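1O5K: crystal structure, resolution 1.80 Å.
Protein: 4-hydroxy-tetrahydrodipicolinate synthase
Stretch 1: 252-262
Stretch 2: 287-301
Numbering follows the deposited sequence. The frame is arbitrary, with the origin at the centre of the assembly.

Stretch 1 252-262: RPLMKALFVET
Stretch 2 (287-301) PASEKTVELLRNVLK

Two helical segments of one chain pack nearly antiparallel: the axes of helix 252-257 and helix 290-301 cross at -158° and approach to 9.5 Å. The register pairs Leu254 with Val299 (CA to CA, 6.1 Å), Ala257 with Leu296 (6.3 Å), Val260 with Thr292 (7.0 Å) and Glu261 with Ala288 (7.3 Å), burying 484 Å² in total.

Stretch 2 opens extended, Pro287 to Ser289 holding phi/psi near -60/155. Here the contact is polar. Water 1 donates to Pro287 O and to Glu261 OE1, 2.7 Å from each. Glu261 OE2 lies 3.5 Å from Ala288 CA and 3.9 Å from Ala288 CB. Ser289 (chi1 p) is the N-cap: its OG accepts from Thr292 N at 3.1 Å, while Ser289 N donates to Glu261 OE2 at 2.9 Å. Glu261, phi/psi -127/163 with chi1 m and chi2 t, thus answers a backbone NH at the helix start, where an acidic group is well suited.

The helix runs from Glu290, itself pointing away. Thr292 (chi1 m) faces the partner with both branches: OG1 donates to Glu261 OE2 at 2.7 Å, and CG2 lies 3.6 Å from Val260 CG2, so one residue joins the polar end to the apolar seam. Leu295 (t, p) puts CD2 3.9 Å from both Ala257 CB and Val260 CG1. Val260 closes the type I turn, Ala257 to Val260, that begins at the last residue of the first helix. Leu296 (m, t) starts sideways, but its CD2 comes 3.9 Å from Ala257 CB and 3.8 Å from Leu258 CD2; the small methyl of Ala257 touches both Leu295 and Leu296. The CA-to-CB bond of Val299 (t) points toward the partner, CG1 3.6 Å from Leu254 CA and CG2 4.3 Å from Pro253 CB. Leu300 (m, t) finishes the seam, CD2 3.9 Å from CD1 of buried Leu254 (t, p).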

# COMPACT_ATOMS: atom_id res chain seq x y z
N ARG A 252 2.05 -16.49 19.28
CA ARG A 252 2.39 -15.42 18.34
C ARG A 252 3.81 -15.49 17.77
O ARG A 252 3.97 -15.28 16.57
CB ARG A 252 2.20 -14.03 18.95
CG ARG A 252 2.67 -12.89 17.96
CD ARG A 252 2.46 -11.44 18.41
NE ARG A 252 1.98 -10.52 17.35
CZ ARG A 252 0.81 -10.65 16.68
NH1 ARG A 252 -0.00 -11.69 16.88
NH2 ARG A 252 0.46 -9.73 15.78
N PRO A 253 4.82 -15.72 18.60
CA PRO A 253 6.20 -15.81 18.10
C PRO A 253 6.39 -16.90 17.05
O PRO A 253 7.07 -16.68 16.04
CB PRO A 253 7.01 -16.14 19.34
CG PRO A 253 6.12 -15.62 20.47
CD PRO A 253 4.76 -15.87 20.06
N LEU A 254 5.74 -18.05 17.28
CA LEU A 254 5.78 -19.15 16.35
C LEU A 254 5.01 -18.79 15.11
O LEU A 254 5.45 -19.06 14.00
CB LEU A 254 5.28 -20.44 17.02
CG LEU A 254 5.34 -21.71 16.18
CD1 LEU A 254 6.76 -21.97 15.69
CD2 LEU A 254 4.86 -22.84 16.98
N MET A 255 3.83 -18.20 15.28
CA MET A 255 3.04 -17.79 14.14
C MET A 255 3.84 -16.88 13.23
O MET A 255 3.85 -17.07 12.01
CB MET A 255 1.77 -17.10 14.61
CG MET A 255 0.77 -18.06 15.20
SD MET A 255 -0.69 -17.12 15.79
CE MET A 255 -1.71 -18.46 16.42
N LYS A 256 4.56 -15.93 13.81
CA LYS A 256 5.35 -14.98 13.02
C LYS A 256 6.58 -15.64 12.39
O LYS A 256 6.88 -15.41 11.21
CB LYS A 256 5.77 -13.79 13.89
CG LYS A 256 4.54 -13.07 14.46
CD LYS A 256 3.62 -12.49 13.34
CE LYS A 256 2.19 -12.24 13.82
NZ LYS A 256 1.48 -11.12 13.06
N ALA A 257 7.27 -16.47 13.17
CA ALA A 257 8.48 -17.10 12.69
C ALA A 257 8.24 -17.98 11.47
O ALA A 257 9.14 -18.13 10.62
CB ALA A 257 9.14 -17.90 13.79
N LEU A 258 7.05 -18.59 11.40
CA LEU A 258 6.76 -19.51 10.31
C LEU A 258 6.52 -18.78 8.98
O LEU A 258 6.36 -19.39 7.95
CB LEU A 258 5.56 -20.43 10.72
CG LEU A 258 5.93 -21.47 11.76
CD1 LEU A 258 4.71 -22.28 12.15
CD2 LEU A 258 7.06 -22.44 11.26
N PHE A 259 6.54 -17.46 9.00
CA PHE A 259 6.40 -16.69 7.80
C PHE A 259 7.49 -15.66 7.56
O PHE A 259 7.33 -14.79 6.73
CB PHE A 259 5.00 -16.06 7.80
CG PHE A 259 3.95 -17.08 7.80
CD1 PHE A 259 3.44 -17.55 6.61
CD2 PHE A 259 3.49 -17.63 9.00
CE1 PHE A 259 2.44 -18.54 6.60
CE2 PHE A 259 2.50 -18.60 8.99
CZ PHE A 259 1.99 -19.05 7.78
N VAL A 260 8.64 -15.82 8.21
CA VAL A 260 9.75 -14.90 7.93
C VAL A 260 10.31 -15.11 6.52
O VAL A 260 10.97 -14.23 5.99
CB VAL A 260 10.85 -14.94 9.00
CG1 VAL A 260 10.30 -14.45 10.33
CG2 VAL A 260 11.42 -16.35 9.19
N GLU A 261 10.12 -16.30 5.96
CA GLU A 261 10.32 -16.56 4.55
C GLU A 261 9.04 -17.18 4.08
O GLU A 261 8.26 -17.65 4.90
CB GLU A 261 11.47 -17.54 4.32
CG GLU A 261 12.78 -16.96 4.79
CD GLU A 261 13.96 -17.82 4.37
OE1 GLU A 261 14.21 -17.94 3.17
OE2 GLU A 261 14.61 -18.38 5.26
N THR A 262 8.83 -17.20 2.78
CA THR A 262 7.59 -17.73 2.24
C THR A 262 7.28 -19.14 2.74
O THR A 262 8.10 -20.04 2.63
CB THR A 262 7.70 -17.78 0.73
OG1 THR A 262 7.90 -16.46 0.23
CG2 THR A 262 6.39 -18.33 0.12
N PRO A 287 15.51 -24.34 0.66
CA PRO A 287 15.56 -24.35 2.12
C PRO A 287 15.80 -23.00 2.81
O PRO A 287 16.46 -22.08 2.29
CB PRO A 287 16.72 -25.31 2.43
CG PRO A 287 16.69 -26.28 1.28
CD PRO A 287 16.42 -25.34 0.08
N ALA A 288 15.31 -22.95 4.04
CA ALA A 288 15.39 -21.79 4.89
C ALA A 288 16.80 -21.35 5.08
O ALA A 288 17.73 -22.18 5.08
CB ALA A 288 14.77 -22.09 6.28
N SER A 289 16.97 -20.03 5.20
CA SER A 289 18.28 -19.48 5.56
C SER A 289 18.66 -19.89 6.97
O SER A 289 17.79 -20.22 7.77
CB SER A 289 18.25 -17.97 5.55
OG SER A 289 17.48 -17.51 6.65
N GLU A 290 19.95 -19.82 7.28
CA GLU A 290 20.44 -20.13 8.65
C GLU A 290 19.84 -19.22 9.74
O GLU A 290 19.61 -19.66 10.86
CB GLU A 290 21.96 -19.98 8.72
CG GLU A 290 22.71 -21.04 7.94
N LYS A 291 19.64 -17.95 9.40
CA LYS A 291 18.95 -17.01 10.27
C LYS A 291 17.54 -17.49 10.65
O LYS A 291 17.20 -17.46 11.83
CB LYS A 291 18.89 -15.61 9.62
CG LYS A 291 20.22 -14.85 9.79
CD LYS A 291 20.15 -13.44 9.22
CE LYS A 291 21.54 -12.78 9.18
NZ LYS A 291 21.50 -11.51 8.37
N THR A 292 16.76 -17.94 9.67
CA THR A 292 15.41 -18.45 9.92
C THR A 292 15.49 -19.72 10.79
O THR A 292 14.71 -19.91 11.69
CB THR A 292 14.72 -18.78 8.59
OG1 THR A 292 14.53 -17.59 7.79
CG2 THR A 292 13.31 -19.39 8.80
N VAL A 293 16.40 -20.60 10.46
CA VAL A 293 16.52 -21.86 11.22
C VAL A 293 16.85 -21.59 12.69
O VAL A 293 16.29 -22.22 13.60
CB VAL A 293 17.62 -22.73 10.66
CG1 VAL A 293 17.84 -23.95 11.59
CG2 VAL A 293 17.28 -23.19 9.23
N GLU A 294 17.77 -20.64 12.91
CA GLU A 294 18.23 -20.23 14.24
C GLU A 294 17.04 -19.68 15.04
O GLU A 294 16.85 -20.04 16.20
CB GLU A 294 19.29 -19.16 13.99
CG GLU A 294 20.24 -18.68 15.04
CD GLU A 294 21.20 -17.71 14.33
OE1 GLU A 294 22.29 -18.16 13.88
OE2 GLU A 294 20.78 -16.54 14.08
N LEU A 295 16.22 -18.87 14.38
CA LEU A 295 15.01 -18.28 14.99
C LEU A 295 14.01 -19.37 15.32
O LEU A 295 13.48 -19.46 16.42
CB LEU A 295 14.38 -17.26 14.03
CG LEU A 295 12.96 -16.78 14.35
CD1 LEU A 295 13.01 -16.00 15.64
CD2 LEU A 295 12.41 -15.92 13.24
N LEU A 296 13.70 -20.20 14.33
CA LEU A 296 12.79 -21.30 14.59
C LEU A 296 13.28 -22.16 15.79
O LEU A 296 12.48 -22.51 16.66
CB LEU A 296 12.65 -22.15 13.35
CG LEU A 296 11.92 -21.45 12.20
CD1 LEU A 296 12.21 -22.28 10.96
CD2 LEU A 296 10.43 -21.32 12.51
N ARG A 297 14.58 -22.49 15.84
CA ARG A 297 15.08 -23.37 16.90
C ARG A 297 14.77 -22.75 18.27
O ARG A 297 14.28 -23.43 19.21
CB ARG A 297 16.60 -23.61 16.75
CG ARG A 297 17.07 -24.78 17.55
CD ARG A 297 18.55 -25.03 17.57
NE ARG A 297 19.04 -25.68 16.36
CZ ARG A 297 19.61 -25.06 15.35
NH1 ARG A 297 19.79 -23.75 15.36
NH2 ARG A 297 20.01 -25.77 14.30
N ASN A 298 14.99 -21.44 18.37
CA ASN A 298 14.75 -20.70 19.60
C ASN A 298 13.29 -20.64 19.99
O ASN A 298 12.93 -20.91 21.13
CB ASN A 298 15.28 -19.27 19.46
CG ASN A 298 16.81 -19.21 19.55
OD1 ASN A 298 17.45 -20.12 20.10
ND2 ASN A 298 17.40 -18.16 18.97
N VAL A 299 12.47 -20.29 19.03
CA VAL A 299 11.03 -20.19 19.22
C VAL A 299 10.44 -21.57 19.53
O VAL A 299 9.55 -21.68 20.39
CB VAL A 299 10.36 -19.57 17.97
CG1 VAL A 299 8.89 -19.80 17.98
CG2 VAL A 299 10.62 -18.05 17.91
N LEU A 300 10.89 -22.61 18.83
CA LEU A 300 10.38 -23.95 19.11
C LEU A 300 10.70 -24.37 20.55
O LEU A 300 9.83 -24.90 21.26
CB LEU A 300 10.86 -24.99 18.10
CG LEU A 300 10.31 -24.83 16.68
CD1 LEU A 300 11.09 -25.80 15.80
CD2 LEU A 300 8.80 -25.11 16.66
N LYS A 301 11.94 -24.12 20.96
CA LYS A 301 12.43 -24.36 22.32
C LYS A 301 11.60 -23.60 23.35
O LYS A 301 11.10 -24.16 24.31
CB LYS A 301 13.90 -23.91 22.48
CG LYS A 301 14.97 -24.83 21.93
CD LYS A 301 16.40 -24.33 22.38
CE LYS A 301 16.83 -22.98 21.71
NZ LYS A 301 18.28 -22.55 21.89
O HOH W 1 16.19 -19.38 2.12